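Local coordinates for ABC transporter, substrate binding protein (Agrobacterium tumefaciens, PDB 3C9H) that probably captures a solute in the periplasm and delivers it to an ABC transporter, and binds a magnesium ion, at residues Asp97-Leu102 / Ile264-Glu269; Lys167-Arg172 / Gly206-Lys211; Ser189-Gln194 / Lys255-Val260; Leu235-Ala240 / Leu297-Val302. One frame throughout, in Å; residues are numbered along the deposited sequence.

Interaction 1. Residues Asp97-Leu102 / Ile264-Glu269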
# COMPACT_ATOMS: atom_id res chain seq x y z
N ASP A 97 -7.08 -6.35 3.11
CA ASP A 97 -7.90 -7.11 4.03
C ASP A 97 -8.94 -6.27 4.78
O ASP A 97 -10.11 -6.67 4.89
CB ASP A 97 -7.01 -7.93 4.96
CG ASP A 97 -6.05 -7.09 5.81
OD1 ASP A 97 -5.60 -6.01 5.38
OD2 ASP A 97 -5.70 -7.58 6.90
N LEU A 98 -8.55 -5.08 5.22
CA LEU A 98 -9.47 -4.20 5.94
C LEU A 98 -10.53 -3.65 5.01
O LEU A 98 -11.66 -3.42 5.43
CB LEU A 98 -8.71 -3.03 6.61
CG LEU A 98 -7.70 -3.48 7.69
CD1 LEU A 98 -7.02 -2.30 8.34
CD2 LEU A 98 -8.36 -4.43 8.74
N GLN A 99 -10.17 -3.43 3.74
CA GLN A 99 -11.12 -2.95 2.76
C GLN A 99 -12.15 -4.02 2.39
O GLN A 99 -13.32 -3.74 2.27
CB GLN A 99 -10.41 -2.44 1.52
CG GLN A 99 -9.65 -1.13 1.78
CD GLN A 99 -10.58 0.08 1.84
OE1 GLN A 99 -11.18 0.36 2.89
NE2 GLN A 99 -10.68 0.82 0.73
N VAL A 100 -11.69 -5.24 2.23
CA VAL A 100 -12.60 -6.36 1.96
C VAL A 100 -13.48 -6.62 3.19
O VAL A 100 -14.67 -6.84 3.05
CB VAL A 100 -11.84 -7.62 1.49
CG1 VAL A 100 -12.80 -8.89 1.44
CG2 VAL A 100 -11.22 -7.36 0.12
N LYS A 101 -12.91 -6.56 4.39
CA LYS A 101 -13.75 -6.61 5.60
C LYS A 101 -14.86 -5.54 5.67
O LYS A 101 -16.00 -5.88 5.96
CB LYS A 101 -12.91 -6.58 6.88
CG LYS A 101 -13.75 -6.74 8.15
CD LYS A 101 -12.88 -7.06 9.32
CE LYS A 101 -13.71 -7.37 10.61
NZ LYS A 101 -14.81 -8.43 10.43
N LEU A 102 -14.56 -4.26 5.43
CA LEU A 102 -15.61 -3.25 5.36
C LEU A 102 -16.70 -3.68 4.39
O LEU A 102 -17.88 -3.60 4.70
CB LEU A 102 -15.11 -1.88 4.91
CG LEU A 102 -14.23 -1.03 5.81
CD1 LEU A 102 -13.71 0.17 5.00
CD2 LEU A 102 -14.96 -0.56 7.05
N ILE A 264 -7.06 -0.75 -2.81
CA ILE A 264 -8.48 -1.05 -3.00
C ILE A 264 -9.33 0.18 -2.75
O ILE A 264 -9.20 0.84 -1.71
CB ILE A 264 -8.93 -2.22 -2.08
CG1 ILE A 264 -8.32 -3.56 -2.54
CG2 ILE A 264 -10.48 -2.34 -2.02
CD1 ILE A 264 -8.79 -4.72 -1.62
N GLY A 265 -10.15 0.51 -3.74
CA GLY A 265 -11.10 1.59 -3.65
C GLY A 265 -12.52 1.09 -3.51
O GLY A 265 -12.91 0.11 -4.12
N LEU A 266 -13.28 1.80 -2.70
CA LEU A 266 -14.73 1.53 -2.49
C LEU A 266 -15.42 2.81 -2.04
O LEU A 266 -14.77 3.73 -1.58
CB LEU A 266 -14.93 0.41 -1.47
CG LEU A 266 -14.44 0.63 -0.03
CD1 LEU A 266 -15.44 1.47 0.76
CD2 LEU A 266 -14.14 -0.74 0.71
N VAL A 267 -16.74 2.86 -2.24
CA VAL A 267 -17.60 3.94 -1.80
C VAL A 267 -18.33 3.44 -0.57
O VAL A 267 -19.04 2.44 -0.65
CB VAL A 267 -18.65 4.30 -2.88
CG1 VAL A 267 -19.68 5.29 -2.33
CG2 VAL A 267 -17.96 4.82 -4.14
N PRO A 268 -18.10 4.10 0.58
CA PRO A 268 -18.79 3.75 1.80
C PRO A 268 -20.33 3.86 1.69
O PRO A 268 -20.87 4.74 1.02
CB PRO A 268 -18.22 4.77 2.82
CG PRO A 268 -16.84 5.12 2.27
CD PRO A 268 -17.13 5.19 0.78
N GLU A 269 -21.01 2.93 2.34
CA GLU A 269 -22.46 2.95 2.48
C GLU A 269 -22.99 4.30 3.01
O GLU A 269 -24.04 4.78 2.55
CB GLU A 269 -22.88 1.82 3.43
CG GLU A 269 -24.36 1.60 3.51
CD GLU A 269 -25.04 2.42 4.58
OE1 GLU A 269 -24.33 3.02 5.44
OE2 GLU A 269 -26.30 2.47 4.59
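A buried helix-on-strand contact joins helix 96-104 to the far end of the long strand 258-268, with one side-chain-to-backbone hydrogen bond set among apolar groups. The two axes run roughly the same way, 25° apart and 8.8 Å at closest approach. Q99 is the hub. Its CG lies anti to the carbonyl carbon and the chain bends at chi2, -76°, so the amide reaches across to the strand and NE2 donates to the backbone O of I264 over 2.9 Å. The acceptor lies close to the amide plane, whereas NE2 comes in from above the carbonyl plane of I264; a second, weak bond from NE2 to A91 O ties the same amide to the neighbouring strand 90-93. The stem of Q99 slides past I264 in the opposite direction, CB meeting CG2 of I264 at 3.5 Å. The extended CG1-CD1 arm of I264, its other branch, crosses V100 obliquely, with CD1 4.0 Å from V100 CG2. L266, two residues on, has CG in the crowded position between N and carbonyl carbon (chi1 62°), and its CD2 rests 3.5 Å from Q99 O and within 3.8 Å of Q99 NE2. L102 CD1 only brushes this methyl, at 4.4 Å. I264 and L266 alternate with G265 and V267, so one strand face supplies the apolar surface under the helix. Such a helix laid on a central sheet is the layered alpha/beta architecture of a lobe of the periplasmic binding protein fold, to whose clan this protein belongs.

Interaction 2. Residues Lys167-Arg172 / Gly206-Lys211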
# COMPACT_ATOMS: atom_id res chain seq x y z
N LYS A 167 27.65 -5.55 14.15
CA LYS A 167 27.91 -4.26 14.81
C LYS A 167 27.56 -3.08 13.93
O LYS A 167 27.02 -2.09 14.41
CB LYS A 167 29.38 -4.15 15.27
CG LYS A 167 29.74 -5.09 16.42
CD LYS A 167 31.22 -4.98 16.83
CE LYS A 167 31.76 -6.29 17.41
NZ LYS A 167 32.02 -7.32 16.34
N GLU A 168 27.87 -3.16 12.65
CA GLU A 168 27.57 -2.06 11.74
C GLU A 168 26.06 -1.84 11.57
O GLU A 168 25.60 -0.69 11.62
CB GLU A 168 28.23 -2.27 10.37
CG GLU A 168 29.73 -1.94 10.38
CD GLU A 168 30.38 -1.91 8.98
OE1 GLU A 168 29.74 -2.32 7.97
OE2 GLU A 168 31.57 -1.48 8.91
N VAL A 169 25.31 -2.93 11.37
CA VAL A 169 23.86 -2.85 11.09
C VAL A 169 22.99 -2.58 12.30
O VAL A 169 21.83 -2.21 12.14
CB VAL A 169 23.30 -4.16 10.46
CG1 VAL A 169 24.01 -4.47 9.17
CG2 VAL A 169 23.39 -5.32 11.45
N HIS A 170 23.52 -2.78 13.50
CA HIS A 170 22.68 -2.80 14.69
C HIS A 170 21.95 -1.48 14.95
O HIS A 170 22.58 -0.43 15.10
CB HIS A 170 23.46 -3.21 15.94
CG HIS A 170 22.57 -3.51 17.10
ND1 HIS A 170 22.09 -4.77 17.36
CD2 HIS A 170 22.01 -2.69 18.02
CE1 HIS A 170 21.28 -4.72 18.41
NE2 HIS A 170 21.22 -3.47 18.83
N GLY A 171 20.62 -1.54 15.01
CA GLY A 171 19.79 -0.35 15.11
C GLY A 171 19.78 0.50 13.86
O GLY A 171 19.34 1.64 13.90
N ARG A 172 20.27 -0.03 12.74
CA ARG A 172 20.30 0.72 11.49
C ARG A 172 19.59 -0.04 10.37
O ARG A 172 19.88 0.13 9.18
CB ARG A 172 21.75 1.09 11.13
CG ARG A 172 22.32 2.05 12.17
CD ARG A 172 23.73 2.47 11.91
NE ARG A 172 23.85 3.23 10.68
CZ ARG A 172 24.72 2.97 9.70
NH1 ARG A 172 25.61 1.99 9.80
NH2 ARG A 172 24.71 3.72 8.62
N GLY A 206 15.15 -8.57 14.82
CA GLY A 206 15.09 -8.22 16.24
C GLY A 206 16.47 -8.22 16.91
O GLY A 206 16.76 -7.34 17.71
N ALA A 207 17.32 -9.19 16.56
CA ALA A 207 18.71 -9.25 17.03
C ALA A 207 19.58 -8.12 16.48
O ALA A 207 20.48 -7.62 17.16
CB ALA A 207 19.31 -10.57 16.68
N ALA A 208 19.27 -7.68 15.25
CA ALA A 208 19.88 -6.48 14.67
C ALA A 208 19.29 -5.17 15.19
O ALA A 208 19.64 -4.09 14.72
CB ALA A 208 19.81 -6.54 13.13
N GLY A 209 18.39 -5.24 16.17
CA GLY A 209 17.83 -4.04 16.77
C GLY A 209 16.97 -3.25 15.78
O GLY A 209 17.03 -2.02 15.74
N VAL A 210 16.15 -3.97 15.00
CA VAL A 210 15.30 -3.33 13.98
C VAL A 210 14.39 -2.27 14.59
O VAL A 210 13.82 -2.48 15.66
CB VAL A 210 14.44 -4.37 13.20
CG1 VAL A 210 13.44 -5.10 14.13
CG2 VAL A 210 13.73 -3.72 12.03
N LYS A 211 14.29 -1.13 13.91
CA LYS A 211 13.38 -0.06 14.27
C LYS A 211 12.14 -0.15 13.39
O LYS A 211 12.26 -0.38 12.19
CB LYS A 211 14.04 1.28 14.06
CG LYS A 211 15.38 1.39 14.85
CD LYS A 211 15.64 2.81 15.28
CE LYS A 211 16.80 2.85 16.28
NZ LYS A 211 16.71 1.69 17.24
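H170 has CG anti to its backbone N (chi1 -168°) and the ring turned to chi2 91°, which lays one imidazole face against the end of helix 198-207. Over that face, toward the rim, sit A208 O and the CA of G209, the latter a CH-pi contact 4.2 Å from the ring centroid; A207 O lies at the ring edge, 3.3 Å from H170 CE1. Positive phi at G209 closes a Schellman motif, and with no side chain this glycine lets the ring lie close, H170 NE2 4.0 Å from G209 CA. G171, also at positive phi, stands in the type II turn from V169 to R172. The turn presents the N-H of G171 to A208 O: the 2.7 Å bond from G171 N is nearly straight, 169°, and lies in the carbonyl plane. The same oxygen takes a CA-H...O contact from H170, and G171 CA makes another, 3.3 Å from G209 O. K211 folds its aliphatic chain alongside, CE 3.7 Å from G171 O. V169 CG2 meets A208 CB at 4.1 Å, where both residues pack against L162 of helix 155-164. The chains run on into the parallel strands 173-176 and 211-213, the second beginning at K211, with A208 and V210 touching I173.

Interaction 3. Residues Ser189-Gln194 / Lys255-Val260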
# COMPACT_ATOMS: atom_id res chain seq x y z
N SER A 189 1.54 -11.00 6.83
CA SER A 189 0.63 -12.15 6.74
C SER A 189 0.86 -12.94 5.43
O SER A 189 0.80 -14.19 5.42
CB SER A 189 -0.83 -11.71 6.93
OG SER A 189 -1.38 -11.13 5.75
N ARG A 190 1.22 -12.22 4.36
CA ARG A 190 1.58 -12.86 3.10
C ARG A 190 2.95 -13.55 3.15
O ARG A 190 3.12 -14.63 2.60
CB ARG A 190 1.53 -11.86 1.94
CG ARG A 190 0.21 -11.12 1.78
CD ARG A 190 -0.99 -12.06 1.71
NE ARG A 190 -1.09 -12.73 0.42
CZ ARG A 190 -2.01 -13.66 0.13
NH1 ARG A 190 -2.89 -14.04 1.06
NH2 ARG A 190 -2.05 -14.20 -1.08
N ASP A 191 3.94 -12.90 3.78
CA ASP A 191 5.25 -13.53 4.01
C ASP A 191 5.09 -14.89 4.71
O ASP A 191 5.68 -15.88 4.31
CB ASP A 191 6.12 -12.63 4.89
CG ASP A 191 6.77 -11.49 4.14
OD1 ASP A 191 6.87 -11.53 2.90
OD2 ASP A 191 7.22 -10.54 4.82
N GLN A 192 4.29 -14.92 5.77
CA GLN A 192 3.99 -16.16 6.48
C GLN A 192 3.42 -17.26 5.57
O GLN A 192 3.72 -18.44 5.78
CB GLN A 192 3.03 -15.89 7.63
CG GLN A 192 3.07 -17.02 8.68
CD GLN A 192 2.05 -16.84 9.76
OE1 GLN A 192 0.94 -16.39 9.50
NE2 GLN A 192 2.42 -17.19 11.00
N GLU A 193 2.60 -16.89 4.58
CA GLU A 193 2.03 -17.87 3.62
C GLU A 193 3.02 -18.36 2.54
O GLU A 193 2.86 -19.47 2.03
CB GLU A 193 0.74 -17.31 2.96
CG GLU A 193 -0.52 -17.59 3.78
CD GLU A 193 -1.71 -16.64 3.49
OE1 GLU A 193 -1.74 -16.00 2.41
OE2 GLU A 193 -2.63 -16.54 4.37
N GLN A 194 4.02 -17.56 2.17
CA GLN A 194 5.06 -18.02 1.23
C GLN A 194 6.12 -18.78 1.97
O GLN A 194 6.40 -19.94 1.69
CB GLN A 194 5.80 -16.87 0.54
CG GLN A 194 4.96 -15.77 0.05
CD GLN A 194 3.82 -16.28 -0.75
OE1 GLN A 194 4.00 -17.12 -1.63
NE2 GLN A 194 2.63 -15.78 -0.45
N LYS A 255 14.45 -11.61 -4.87
CA LYS A 255 14.51 -12.63 -5.92
C LYS A 255 13.93 -13.97 -5.51
O LYS A 255 13.51 -14.73 -6.38
CB LYS A 255 15.95 -12.81 -6.39
CG LYS A 255 16.52 -11.60 -7.10
CD LYS A 255 17.99 -11.83 -7.34
CE LYS A 255 18.68 -10.68 -8.05
NZ LYS A 255 20.15 -10.99 -8.12
N ASP A 256 13.92 -14.27 -4.20
CA ASP A 256 13.23 -15.45 -3.67
C ASP A 256 11.69 -15.35 -3.87
O ASP A 256 11.06 -16.24 -4.43
CB ASP A 256 13.62 -15.75 -2.21
CG ASP A 256 13.55 -14.52 -1.28
OD1 ASP A 256 13.39 -13.38 -1.75
OD2 ASP A 256 13.70 -14.71 -0.06
N TYR A 257 11.09 -14.25 -3.44
CA TYR A 257 9.71 -13.96 -3.84
C TYR A 257 9.43 -12.49 -3.54
O TYR A 257 10.08 -11.88 -2.68
CB TYR A 257 8.70 -14.85 -3.10
CG TYR A 257 8.64 -14.61 -1.62
CD1 TYR A 257 7.82 -13.64 -1.07
CD2 TYR A 257 9.43 -15.37 -0.75
CE1 TYR A 257 7.79 -13.42 0.31
CE2 TYR A 257 9.39 -15.16 0.60
CZ TYR A 257 8.57 -14.21 1.14
OH TYR A 257 8.58 -14.04 2.51
N THR A 258 8.46 -11.93 -4.24
CA THR A 258 8.09 -10.54 -4.03
C THR A 258 6.58 -10.47 -3.81
O THR A 258 5.80 -10.80 -4.71
CB THR A 258 8.50 -9.58 -5.21
OG1 THR A 258 9.93 -9.51 -5.33
CG2 THR A 258 8.01 -8.15 -4.95
N VAL A 259 6.17 -10.08 -2.61
CA VAL A 259 4.76 -9.87 -2.33
C VAL A 259 4.28 -8.61 -3.05
O VAL A 259 4.99 -7.60 -3.11
CB VAL A 259 4.49 -9.78 -0.83
CG1 VAL A 259 3.00 -9.38 -0.61
CG2 VAL A 259 4.82 -11.14 -0.13
N VAL A 260 3.07 -8.69 -3.62
CA VAL A 260 2.47 -7.57 -4.35
C VAL A 260 1.09 -7.25 -3.76
O VAL A 260 0.23 -8.15 -3.56
CB VAL A 260 2.35 -7.84 -5.85
CG1 VAL A 260 1.71 -6.64 -6.59
CG2 VAL A 260 3.71 -8.13 -6.42
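The last turns of helix 183-194 lie beside the start of strand 258-268, with the CA atoms of R190 and V259 7.0 Å apart and those of Q194 and Y257 8.0 Å apart. Y257 holds CG in the crowded position between N and carbonyl carbon (chi1 66°), which sends its ring out to the helix. Q194 CB sits squarely over the ring centre, 3.8 Å from the centroid and 7° off the normal, a CH-pi contact; CG, next along the chain, lies over the CD1-CE1 side at 3.7 Å from CE1. At the ring's rim, Y257 OH donates to D191 OD1 over 3.1 Å, coming in from above the carboxylate plane, which is turned 70° from the ring. This helix-against-strand arrangement belongs to an alpha/beta lobe of the periplasmic binding protein fold. The other carboxylate oxygen, D191 OD2, is bonded to Y232 OH, so the buried group is gripped at both oxygens; R155, in cation-pi contact with the Y257 ring, adds a long, weak ion pair to D191 OD1 that would be expected to favour the charged form. V259 sits at the ring edge, CG2 near the ring plane: CG1 meets R190 CB at 3.8 Å, and CG2 lies 3.7 Å from D191 OD1. Past its CB the R190 chain bends twice, ending in a salt bridge from NH1 to E193 OE1.

Interaction 4. Residues Leu235-Ala240 / Leu297-Val302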
# COMPACT_ATOMS: atom_id res chain seq x y z
N LEU A 235 7.22 -0.07 0.40
CA LEU A 235 6.47 0.12 -0.83
C LEU A 235 7.40 0.52 -1.99
O LEU A 235 8.06 1.55 -1.94
CB LEU A 235 5.33 1.12 -0.63
CG LEU A 235 4.15 0.68 0.27
CD1 LEU A 235 3.12 1.81 0.37
CD2 LEU A 235 3.50 -0.64 -0.21
N GLY A 236 7.43 -0.30 -3.03
CA GLY A 236 8.33 -0.09 -4.16
C GLY A 236 8.02 1.18 -4.93
O GLY A 236 8.90 1.82 -5.44
N SER A 237 6.74 1.53 -5.01
CA SER A 237 6.30 2.74 -5.70
C SER A 237 6.87 3.98 -5.02
O SER A 237 7.42 4.85 -5.65
CB SER A 237 4.77 2.79 -5.71
OG SER A 237 4.25 2.44 -4.43
N TYR A 238 6.75 4.04 -3.70
CA TYR A 238 7.27 5.14 -2.91
C TYR A 238 8.79 5.13 -2.98
O TYR A 238 9.40 6.20 -3.05
CB TYR A 238 6.85 4.98 -1.46
CG TYR A 238 5.36 5.21 -1.16
CD1 TYR A 238 4.41 5.35 -2.18
CD2 TYR A 238 4.92 5.27 0.14
CE1 TYR A 238 3.05 5.53 -1.88
CE2 TYR A 238 3.59 5.46 0.44
CZ TYR A 238 2.65 5.60 -0.58
OH TYR A 238 1.32 5.78 -0.26
N ALA A 239 9.40 3.94 -2.97
CA ALA A 239 10.84 3.85 -3.02
C ALA A 239 11.34 4.42 -4.35
O ALA A 239 12.28 5.18 -4.37
CB ALA A 239 11.29 2.41 -2.82
N ALA A 240 10.69 4.04 -5.46
CA ALA A 240 11.03 4.58 -6.78
C ALA A 240 10.85 6.10 -6.83
O ALA A 240 11.69 6.80 -7.42
CB ALA A 240 10.25 3.88 -7.89
N LEU A 297 3.34 8.43 -11.35
CA LEU A 297 3.51 8.13 -9.93
C LEU A 297 4.30 6.85 -9.66
O LEU A 297 4.43 6.44 -8.50
CB LEU A 297 2.13 8.04 -9.23
CG LEU A 297 1.03 9.05 -9.58
CD1 LEU A 297 -0.21 8.84 -8.72
CD2 LEU A 297 1.56 10.47 -9.46
N GLN A 298 4.79 6.19 -10.71
CA GLN A 298 5.50 4.91 -10.53
C GLN A 298 4.63 3.89 -9.79
O GLN A 298 5.14 3.06 -9.04
CB GLN A 298 6.81 5.13 -9.75
CG GLN A 298 7.83 5.99 -10.46
CD GLN A 298 8.70 5.17 -11.36
OE1 GLN A 298 8.21 4.31 -12.12
NE2 GLN A 298 9.99 5.40 -11.29
N ILE A 299 3.31 3.96 -10.00
CA ILE A 299 2.38 3.01 -9.42
C ILE A 299 1.82 2.18 -10.59
O ILE A 299 1.09 2.71 -11.45
CB ILE A 299 1.27 3.73 -8.70
CG1 ILE A 299 1.85 4.52 -7.51
CG2 ILE A 299 0.20 2.71 -8.27
CD1 ILE A 299 0.81 5.33 -6.75
N PRO A 300 2.22 0.90 -10.68
CA PRO A 300 1.77 0.12 -11.82
C PRO A 300 0.24 -0.09 -11.90
O PRO A 300 -0.42 -0.32 -10.88
CB PRO A 300 2.54 -1.20 -11.67
CG PRO A 300 3.78 -0.81 -10.85
CD PRO A 300 3.22 0.17 -9.87
N ALA A 301 -0.27 0.04 -13.12
CA ALA A 301 -1.70 0.05 -13.42
C ALA A 301 -2.27 -1.37 -13.52
O ALA A 301 -1.57 -2.32 -13.89
CB ALA A 301 -1.95 0.82 -14.74
N VAL A 302 -3.56 -1.48 -13.20
CA VAL A 302 -4.35 -2.71 -13.35
C VAL A 302 -5.29 -2.66 -14.59
O VAL A 302 -5.72 -3.70 -15.07
CB VAL A 302 -5.16 -2.96 -12.05
CG1 VAL A 302 -6.20 -4.06 -12.22
CG2 VAL A 302 -4.21 -3.31 -10.91
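L297 follows helix 287-296 and itself barely meets helix 236-245; its side chain packs instead on L46, P49 and M50 of helix 44-57. Q298 comes next at positive phi (56°), the first residue to leave helical angles, and its CA comes within 5.4 Å of that of S237. This turn of the backbone brings Q298 O to S237 CB at 3.4 Å, with a CA-H...O contact of 3.6 Å from S237 CA to the same oxygen. The Q298 side chain, bent at chi2, runs over A240, whose CB touches the CB and CG methylenes, each at 4.1 Å. I299 then sets CG1 anti to the carbonyl carbon and lays it 3.8 Å from S237 CB. No hydrogen bond crosses the contact: S237 OG, in the crowded position (chi1 44°), is taken by E135 OE1. From P300 the chain leaves the helix, its backbone pairing with F134. I299 also touches L42, between the magnesium ligands S41 and D43, while Y238 OH on the same helix accepts from D43 N and bonds a citrate probably from the crystallisation liquor. The contact thus flanks the metal site of this periplasmic binding protein, S237 lying about 9 Å from the ion by side chain.

In the fold
The first segments come in the order 97-102, 167-172, 189-194 and 235-240. Interactions 2 and 3 use the successive helices 198-207 and 183-194, with centres 22 Å apart. Interactions 1 and 2, 36 Å apart, sit on opposite sides of the chain's centre, and interactions 2 and 3 are both nested in the loop closed by interaction 1. Interaction 4, closest to that centre, crosses interactions 1 and 3 along the chain and lies nearer the magnesium ion than interaction 1 does (about 9 Å from the S237 side chain against about 13 Å from that of Q99). Strand 258-268 runs from interaction 3 to interaction 1, linking parts of the fold 23 Å apart, consistent with a two-lobed periplasmic binding protein.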